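Local coordinates for protein greglin (Schistocerca gregaria, PDB 4GI3) that inhibits serine proteases, among them subtilisin, neutrophil and pancreatic elastases, chymotrypsin and cathepsin G, but not pancreatic trypsin, at residues 46-49 with 50-53. Numbering follows the deposited sequence.
Sequences NECE and VRKC
E49 and K52, three residues apart on the first turns of helix 47-57, run side by side and point the same way. Their ends form a salt bridge, with K52 NZ 2.9 Å from E49 OE2. The ammonium meets OE2 on its syn side, 22° out of the carboxylate plane. A weak bond, 3.1 Å from K52 NZ to E49 OE1, adds a second, lesser contact. Both chains bend to meet: E49 folds at chi2 (-61°), K52 at chi3 (-73°). The K52 methylene CE also lies against E49 OE2. With an alanine here instead of E49, the K52 ammonium would probably lose its carboxylate mate, though its weak bond to S23 O could remain.

R51 turns back over the preceding turn. Its guanidinium lays one face over C48 CA, with R51 NH2 3.6 Å from that carbon and also near C48 CB. V50 places CG2 3.5 Å from N46 O.

N46 is the N-cap. Its OD1 accepts from E49 N at 3.0 Å, nearly in line with the side-chain C=O. The N46 amide is fixed at its other end too, because ND2 donates to I28 O. The regular helical bonds follow, from R51 N to E47 O (3.1 Å), K52 N to C48 O and C53 N to E49 O.

Two disulfides tie this helix to the rest of the inhibitor: C48 to C25 on strand 25-26, and C53 to C76, near the end of the modelled chain. C48, E49 and K52 touch strand 25-26. V50 packs on the three-stranded antiparallel sheet, against V32 and V34, F44 and Y61, while C53 reaches F44 and R51 reaches Y61.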
loop_
_atom_site.group_PDB
_atom_site.type_symbol
_atom_site.label_atom_id
_atom_site.label_comp_id
_atom_site.label_asym_id
_atom_site.label_seq_id
_atom_site.Cartn_x
_atom_site.Cartn_y
_atom_site.Cartn_z
ATOM N N ASN B 46 4.268 -9.327 -10.966
ATOM C CA ASN B 46 3.110 -8.878 -11.744
ATOM C C ASN B 46 3.523 -8.445 -13.147
ATOM O O ASN B 46 4.722 -8.262 -13.410
ATOM C CB ASN B 46 2.332 -7.747 -11.022
ATOM C CG ASN B 46 3.135 -6.524 -10.710
ATOM O OD1 ASN B 46 3.833 -5.961 -11.561
ATOM N ND2 ASN B 46 3.015 -6.053 -9.473
ATOM N N GLU B 47 2.517 -8.208 -14.036
ATOM C CA GLU B 47 2.744 -7.753 -15.405
ATOM C C GLU B 47 3.467 -6.425 -15.451
ATOM O O GLU B 47 4.295 -6.253 -16.327
ATOM C CB GLU B 47 1.430 -7.616 -16.166
ATOM C CG GLU B 47 0.869 -8.882 -16.771
ATOM C CD GLU B 47 -0.347 -8.594 -17.636
ATOM O OE1 GLU B 47 -0.256 -7.704 -18.514
ATOM O OE2 GLU B 47 -1.405 -9.223 -17.404
ATOM N N CYS B 48 3.174 -5.471 -14.519
ATOM C CA CYS B 48 3.870 -4.181 -14.516
ATOM C C CYS B 48 5.387 -4.348 -14.452
ATOM O O CYS B 48 6.099 -3.659 -15.173
ATOM C CB CYS B 48 3.368 -3.261 -13.403
ATOM S SG CYS B 48 4.067 -1.586 -13.467
ATOM N N GLU B 49 5.872 -5.246 -13.584
ATOM C CA GLU B 49 7.313 -5.498 -13.420
ATOM C C GLU B 49 7.954 -6.091 -14.685
ATOM O O GLU B 49 9.070 -5.696 -15.034
ATOM C CB GLU B 49 7.608 -6.351 -12.187
ATOM C CG GLU B 49 7.389 -5.621 -10.854
ATOM C CD GLU B 49 8.203 -4.377 -10.523
ATOM O OE1 GLU B 49 7.721 -3.575 -9.692
ATOM O OE2 GLU B 49 9.319 -4.204 -11.068
ATOM N N VAL B 50 7.223 -6.978 -15.393
ATOM C CA VAL B 50 7.707 -7.571 -16.656
ATOM C C VAL B 50 7.915 -6.449 -17.677
ATOM O O VAL B 50 8.968 -6.386 -18.314
ATOM C CB VAL B 50 6.770 -8.646 -17.264
ATOM C CG1 VAL B 50 7.471 -9.355 -18.417
ATOM C CG2 VAL B 50 6.300 -9.657 -16.243
ATOM N N ARG B 51 6.892 -5.569 -17.835
ATOM C CA ARG B 51 6.906 -4.440 -18.763
ATOM C C ARG B 51 8.036 -3.455 -18.473
ATOM O O ARG B 51 8.637 -2.923 -19.405
ATOM C CB ARG B 51 5.557 -3.717 -18.766
ATOM C CG ARG B 51 4.427 -4.498 -19.432
ATOM C CD ARG B 51 3.183 -3.634 -19.653
ATOM N NE ARG B 51 2.410 -3.412 -18.425
ATOM C CZ ARG B 51 2.432 -2.291 -17.704
ATOM N NH1 ARG B 51 3.197 -1.269 -18.074
ATOM N NH2 ARG B 51 1.692 -2.184 -16.609
ATOM N N LYS B 52 8.328 -3.228 -17.178
ATOM C CA LYS B 52 9.376 -2.321 -16.708
ATOM C C LYS B 52 10.740 -2.847 -17.193
ATOM O O LYS B 52 11.511 -2.082 -17.772
ATOM C CB LYS B 52 9.333 -2.240 -15.174
ATOM C CG LYS B 52 10.345 -1.253 -14.567
ATOM C CD LYS B 52 10.572 -1.457 -13.063
ATOM C CE LYS B 52 9.416 -1.010 -12.209
ATOM N NZ LYS B 52 9.622 -1.337 -10.768
ATOM N N CYS B 53 10.998 -4.156 -16.974
ATOM C CA CYS B 53 12.206 -4.876 -17.371
ATOM C C CYS B 53 12.411 -4.763 -18.890
ATOM O O CYS B 53 13.494 -4.389 -19.325
ATOM C CB CYS B 53 12.137 -6.328 -16.903
ATOM S SG CYS B 53 13.674 -7.269 -17.122
#